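Local coordinates for protein [2Fe-2S] ferredoxin (Aquifex aeolicus, PDB 1M2D) that carries a [2Fe-2S] cluster on a thioredoxin-like fold and serves as an electron carrier in metabolic reactions, at residues 70-84 with 89-103. The protein carries 1 engineered substitution. Residues are numbered along the deposited sequence; the frame is centred on the assembly and turned at random.
Sequences DGVWYGQVKPEDVDE and HLKGGEPVERLVISK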
loop_
_atom_site.group_PDB
_atom_site.type_symbol
_atom_site.label_atom_id
_atom_site.label_comp_id
_atom_site.label_asym_id
_atom_site.label_seq_id
_atom_site.Cartn_x
_atom_site.Cartn_y
_atom_site.Cartn_z
ATOM N N ASP A 70 1.441 7.773 9.309
ATOM C CA ASP A 70 2.104 7.518 10.579
ATOM C C ASP A 70 3.332 6.650 10.482
ATOM O O ASP A 70 4.306 6.825 11.247
ATOM C CB ASP A 70 1.108 6.774 11.541
ATOM C CG ASP A 70 -0.232 7.449 11.720
ATOM O OD1 ASP A 70 -0.747 8.201 10.890
ATOM O OD2 ASP A 70 -0.873 7.178 12.775
ATOM N N GLY A 71 3.296 5.671 9.578
ATOM C CA GLY A 71 4.375 4.725 9.500
ATOM C C GLY A 71 4.427 3.638 10.531
ATOM O O GLY A 71 5.497 3.136 10.919
ATOM N N VAL A 72 3.239 3.260 11.026
ATOM C CA VAL A 72 3.123 2.206 12.019
ATOM C C VAL A 72 2.916 0.890 11.305
ATOM O O VAL A 72 1.963 0.723 10.523
ATOM C CB VAL A 72 1.952 2.476 12.967
ATOM C CG1 VAL A 72 1.693 1.295 13.854
ATOM C CG2 VAL A 72 2.225 3.731 13.782
ATOM N N TRP A 73 3.798 -0.061 11.548
ATOM C CA TRP A 73 3.703 -1.429 11.037
ATOM C C TRP A 73 3.216 -2.307 12.159
ATOM O O TRP A 73 3.832 -2.366 13.223
ATOM C CB TRP A 73 5.062 -1.946 10.540
ATOM C CG TRP A 73 5.570 -1.234 9.303
ATOM C CD1 TRP A 73 5.819 0.082 9.120
ATOM C CD2 TRP A 73 5.887 -1.890 8.057
ATOM N NE1 TRP A 73 6.263 0.309 7.844
ATOM C CE2 TRP A 73 6.306 -0.882 7.169
ATOM C CE3 TRP A 73 5.832 -3.202 7.620
ATOM C CZ2 TRP A 73 6.674 -1.180 5.864
ATOM C CZ3 TRP A 73 6.218 -3.511 6.312
ATOM C CH2 TRP A 73 6.637 -2.481 5.457
ATOM N N TYR A 74 2.115 -3.008 11.915
ATOM C CA TYR A 74 1.565 -4.018 12.792
ATOM C C TYR A 74 1.873 -5.397 12.253
ATOM O O TYR A 74 1.841 -5.618 11.043
ATOM C CB TYR A 74 0.053 -3.833 12.870
ATOM C CG TYR A 74 -0.471 -2.618 13.560
ATOM C CD1 TYR A 74 -1.265 -1.677 12.910
ATOM C CD2 TYR A 74 -0.214 -2.434 14.922
ATOM C CE1 TYR A 74 -1.759 -0.571 13.568
ATOM C CE2 TYR A 74 -0.755 -1.346 15.579
ATOM C CZ TYR A 74 -1.526 -0.424 14.908
ATOM O OH TYR A 74 -2.051 0.630 15.545
ATOM N N GLY A 75 2.069 -6.331 13.186
ATOM C CA GLY A 75 2.164 -7.739 12.871
ATOM C C GLY A 75 1.208 -8.574 13.673
ATOM O O GLY A 75 0.622 -8.113 14.666
ATOM N N GLN A 76 1.026 -9.794 13.218
ATOM C CA GLN A 76 0.201 -10.789 13.898
ATOM C C GLN A 76 -1.234 -10.350 14.074
ATOM O O GLN A 76 -1.883 -10.710 15.054
ATOM C CB GLN A 76 0.785 -11.228 15.251
ATOM C CG GLN A 76 2.225 -11.628 15.128
ATOM C CD GLN A 76 2.669 -12.012 16.545
ATOM O OE1 GLN A 76 2.769 -13.146 16.865
ATOM N NE2 GLN A 76 2.865 -10.991 17.391
ATOM N N VAL A 77 -1.740 -9.514 13.155
ATOM C CA VAL A 77 -3.066 -8.974 13.349
ATOM C C VAL A 77 -4.127 -10.051 13.119
ATOM O O VAL A 77 -4.112 -10.741 12.103
ATOM C CB VAL A 77 -3.310 -7.781 12.421
ATOM C CG1 VAL A 77 -4.677 -7.167 12.658
ATOM C CG2 VAL A 77 -2.212 -6.746 12.587
ATOM N N LYS A 78 -5.042 -10.170 14.049
ATOM C CA LYS A 78 -6.207 -11.045 13.929
ATOM C C LYS A 78 -7.429 -10.247 13.571
ATOM O O LYS A 78 -7.499 -9.055 13.896
ATOM C CB LYS A 78 -6.513 -11.748 15.251
ATOM C CG LYS A 78 -5.433 -12.695 15.725
ATOM C CD LYS A 78 -5.815 -13.230 17.146
ATOM C CE LYS A 78 -4.869 -14.329 17.568
ATOM N NZ LYS A 78 -5.304 -14.862 18.903
ATOM N N PRO A 79 -8.425 -10.849 12.945
ATOM C CA PRO A 79 -9.677 -10.105 12.723
ATOM C C PRO A 79 -10.243 -9.511 14.009
ATOM O O PRO A 79 -10.774 -8.378 14.002
ATOM C CB PRO A 79 -10.574 -11.158 12.071
ATOM C CG PRO A 79 -9.607 -12.044 11.382
ATOM C CD PRO A 79 -8.455 -12.186 12.343
ATOM N N GLU A 80 -10.088 -10.194 15.128
ATOM C CA GLU A 80 -10.563 -9.730 16.429
ATOM C C GLU A 80 -9.826 -8.509 16.942
ATOM O O GLU A 80 -10.288 -7.878 17.887
ATOM C CB GLU A 80 -10.411 -10.841 17.493
ATOM C CG GLU A 80 -11.266 -12.054 17.216
ATOM C CD GLU A 80 -10.754 -13.105 16.270
ATOM O OE1 GLU A 80 -9.771 -12.955 15.545
ATOM O OE2 GLU A 80 -11.409 -14.180 16.226
ATOM N N ASP A 81 -8.685 -8.149 16.349
ATOM C CA ASP A 81 -7.944 -6.974 16.733
ATOM C C ASP A 81 -8.355 -5.745 15.924
ATOM O O ASP A 81 -7.934 -4.631 16.300
ATOM C CB ASP A 81 -6.448 -7.194 16.457
ATOM C CG ASP A 81 -5.916 -8.297 17.326
ATOM O OD1 ASP A 81 -6.198 -8.279 18.560
ATOM O OD2 ASP A 81 -5.161 -9.124 16.803
ATOM N N VAL A 82 -9.095 -5.898 14.861
ATOM C CA VAL A 82 -9.380 -4.765 13.983
ATOM C C VAL A 82 -10.166 -3.687 14.746
ATOM O O VAL A 82 -9.885 -2.503 14.594
ATOM C CB VAL A 82 -10.082 -5.245 12.719
ATOM C CG1 VAL A 82 -10.635 -4.053 11.934
ATOM C CG2 VAL A 82 -9.086 -6.053 11.879
ATOM N N ASP A 83 -11.115 -4.074 15.601
ATOM C CA ASP A 83 -11.845 -3.048 16.312
ATOM C C ASP A 83 -10.936 -2.170 17.168
ATOM O O ASP A 83 -11.103 -0.971 17.195
ATOM C CB ASP A 83 -12.876 -3.655 17.242
ATOM C CG ASP A 83 -14.079 -4.171 16.523
ATOM O OD1 ASP A 83 -14.310 -3.833 15.365
ATOM O OD2 ASP A 83 -14.633 -4.931 17.345
ATOM N N GLU A 84 -9.979 -2.794 17.866
ATOM C CA GLU A 84 -9.093 -1.987 18.721
ATOM C C GLU A 84 -8.276 -1.068 17.869
ATOM O O GLU A 84 -8.035 0.107 18.222
ATOM C CB GLU A 84 -8.226 -2.891 19.596
ATOM C CG GLU A 84 -7.468 -2.112 20.626
ATOM C CD GLU A 84 -6.535 -2.900 21.542
ATOM O OE1 GLU A 84 -6.514 -4.136 21.463
ATOM O OE2 GLU A 84 -5.839 -2.274 22.367
ATOM N N HIS A 89 -6.469 3.699 17.319
ATOM C CA HIS A 89 -5.531 4.306 16.382
ATOM C C HIS A 89 -6.254 5.100 15.298
ATOM O O HIS A 89 -5.988 6.326 15.178
ATOM C CB HIS A 89 -4.602 3.206 15.829
ATOM C CG HIS A 89 -3.500 3.757 14.988
ATOM N ND1 HIS A 89 -2.615 2.888 14.378
ATOM C CD2 HIS A 89 -3.102 4.994 14.677
ATOM C CE1 HIS A 89 -1.739 3.640 13.726
ATOM N NE2 HIS A 89 -2.037 4.929 13.876
ATOM N N LEU A 90 -7.098 4.476 14.511
ATOM C CA LEU A 90 -7.617 5.219 13.336
ATOM C C LEU A 90 -8.510 6.348 13.794
ATOM O O LEU A 90 -8.476 7.394 13.142
ATOM C CB LEU A 90 -8.330 4.267 12.376
ATOM C CG LEU A 90 -7.470 3.115 11.901
ATOM C CD1 LEU A 90 -8.257 2.306 10.865
ATOM C CD2 LEU A 90 -6.150 3.537 11.339
ATOM N N LYS A 91 -9.275 6.168 14.877
ATOM C CA LYS A 91 -10.108 7.248 15.372
ATOM C C LYS A 91 -9.382 8.012 16.488
ATOM O O LYS A 91 -9.428 9.214 16.477
ATOM C CB LYS A 91 -11.416 6.711 15.932
ATOM C CG LYS A 91 -12.323 6.214 14.812
ATOM C CD LYS A 91 -13.513 5.621 15.510
ATOM C CE LYS A 91 -14.587 5.451 14.476
ATOM N NZ LYS A 91 -15.819 5.125 15.282
ATOM N N GLY A 92 -8.746 7.326 17.430
ATOM C CA GLY A 92 -8.156 7.916 18.616
ATOM C C GLY A 92 -6.764 8.476 18.452
ATOM O O GLY A 92 -6.298 9.200 19.343
ATOM N N GLY A 93 -6.049 8.141 17.390
ATOM C CA GLY A 93 -4.694 8.613 17.281
ATOM C C GLY A 93 -3.638 7.876 18.061
ATOM O O GLY A 93 -2.472 8.303 18.102
ATOM N N GLU A 94 -3.839 6.770 18.715
ATOM C CA GLU A 94 -2.878 6.035 19.550
ATOM C C GLU A 94 -2.655 4.643 18.951
ATOM O O GLU A 94 -3.559 3.824 18.998
ATOM C CB GLU A 94 -3.291 5.883 21.016
ATOM C CG GLU A 94 -3.416 7.127 21.855
ATOM C CD GLU A 94 -4.020 6.882 23.230
ATOM O OE1 GLU A 94 -5.199 6.443 23.344
ATOM O OE2 GLU A 94 -3.424 7.113 24.295
ATOM N N PRO A 95 -1.451 4.343 18.427
ATOM C CA PRO A 95 -1.210 2.967 17.943
ATOM C C PRO A 95 -1.445 1.947 19.037
ATOM O O PRO A 95 -1.242 2.180 20.230
ATOM C CB PRO A 95 0.260 3.040 17.530
ATOM C CG PRO A 95 0.466 4.471 17.143
ATOM C CD PRO A 95 -0.325 5.210 18.172
ATOM N N VAL A 96 -1.830 0.747 18.724
ATOM C CA VAL A 96 -2.082 -0.410 19.485
ATOM C C VAL A 96 -0.718 -1.049 19.718
ATOM O O VAL A 96 -0.208 -1.852 18.925
ATOM C CB VAL A 96 -3.093 -1.363 18.867
ATOM C CG1 VAL A 96 -3.244 -2.582 19.784
ATOM C CG2 VAL A 96 -4.420 -0.635 18.654
ATOM N N GLU A 97 -0.101 -0.644 20.836
ATOM C CA GLU A 97 1.297 -0.966 21.103
ATOM C C GLU A 97 1.610 -2.424 21.008
ATOM O O GLU A 97 2.678 -2.805 20.475
ATOM C CB GLU A 97 1.663 -0.476 22.524
ATOM C CG GLU A 97 3.112 -0.536 22.828
ATOM C CD GLU A 97 3.466 0.112 24.159
ATOM O OE1 GLU A 97 4.691 0.038 24.408
ATOM O OE2 GLU A 97 2.676 0.658 24.851
ATOM N N ARG A 98 0.721 -3.293 21.512
ATOM C CA ARG A 98 1.033 -4.710 21.599
ATOM C C ARG A 98 1.222 -5.367 20.218
ATOM O O ARG A 98 1.818 -6.437 20.170
ATOM C CB ARG A 98 -0.026 -5.435 22.369
ATOM C CG ARG A 98 -1.360 -5.466 21.726
ATOM C CD ARG A 98 -2.398 -6.195 22.623
ATOM N NE ARG A 98 -3.699 -6.039 22.005
ATOM C CZ ARG A 98 -4.180 -6.844 21.060
ATOM N NH1 ARG A 98 -3.556 -7.942 20.650
ATOM N NH2 ARG A 98 -5.362 -6.560 20.519
ATOM N N LEU A 99 0.713 -4.777 19.159
ATOM C CA LEU A 99 0.825 -5.349 17.807
ATOM C C LEU A 99 1.859 -4.694 16.968
ATOM O O LEU A 99 2.106 -5.087 15.819
ATOM C CB LEU A 99 -0.550 -5.297 17.117
ATOM C CG LEU A 99 -1.614 -6.180 17.770
ATOM C CD1 LEU A 99 -2.935 -5.942 17.041
ATOM C CD2 LEU A 99 -1.266 -7.628 17.770
ATOM N N VAL A 100 2.522 -3.637 17.436
ATOM C CA VAL A 100 3.483 -2.915 16.617
ATOM C C VAL A 100 4.737 -3.721 16.406
ATOM O O VAL A 100 5.340 -4.204 17.370
ATOM C CB VAL A 100 3.822 -1.538 17.257
ATOM C CG1 VAL A 100 4.929 -0.824 16.519
ATOM C CG2 VAL A 100 2.587 -0.669 17.351
ATOM N N ILE A 101 5.189 -3.810 15.150
ATOM C CA ILE A 101 6.498 -4.329 14.829
ATOM C C ILE A 101 7.482 -3.246 14.400
ATOM O O ILE A 101 8.675 -3.511 14.530
ATOM C CB ILE A 101 6.380 -5.508 13.859
ATOM C CG1 ILE A 101 5.839 -5.103 12.506
ATOM C CG2 ILE A 101 5.597 -6.636 14.523
ATOM C CD1 ILE A 101 5.711 -6.237 11.486
ATOM N N SER A 102 7.056 -2.098 13.944
ATOM C CA SER A 102 7.939 -0.998 13.643
ATOM C C SER A 102 7.171 0.294 13.693
ATOM O O SER A 102 6.005 0.333 13.309
ATOM C CB SER A 102 8.578 -1.071 12.253
ATOM O OG SER A 102 9.463 0.033 12.106
ATOM N N LYS A 103 7.789 1.372 14.157
ATOM C CA LYS A 103 7.298 2.718 13.948
ATOM C C LYS A 103 8.368 3.429 13.059
ATOM O O LYS A 103 9.576 3.402 13.426
ATOM C CB LYS A 103 7.030 3.550 15.161
ATOM C CG LYS A 103 6.696 3.131 16.528
ATOM C CD LYS A 103 6.724 4.227 17.579
ATOM C CE LYS A 103 6.895 3.575 18.935
ATOM N NZ LYS A 103 8.205 3.903 19.544
HETATM O O HOH W 1 -3.905 -10.357 18.914
HETATM O O HOH W 2 -3.919 -3.596 23.541
#
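Arg-98 NH2 lies between two carboxylates, 2.7 Å from Asp-81 OD1 and 2.8 Å from Glu-84 OE1, and both salt bridges run in the guanidinium plane. Water 1 joins NH1 to Asp-81 OD2 and water 2 joins NE to Glu-84 OE2, so all three guanidinium nitrogens are engaged. Deeper in, the buried His-89 spans two partners: NE2 donates almost straight (173°) to Asp-70 OD2, from above the carboxylate plane, while ND1 and Tyr-74 OH share a 2.6 Å hydrogen bond, the two rings meeting rim to rim. With CG anti to the backbone N (chi1 -173°), the His-89 ring is carried in between Asp-70 and Tyr-74. Val-96 N donates to Tyr-74 OH as well, at 3.2 Å. In the thioredoxin-like fold, strand 100-102, outermost in this chain's sheet, pairs antiparallel with 72-74; a classic beta bulge lets Ile-101 N (2.8 Å) and, weakly, Ser-102 N share Trp-73 O. Gly-75 N binds Leu-99 O. The Tyr-74 ring takes Val-72 CG1 on one face and packs CD2 against Leu-99 CB (3.6 Å); an alanine here would probably leave His-89 ND1 and Val-96 N without their shared partner and open a gap beside Leu-99. Val-72 CG2 touches Pro-95 CG.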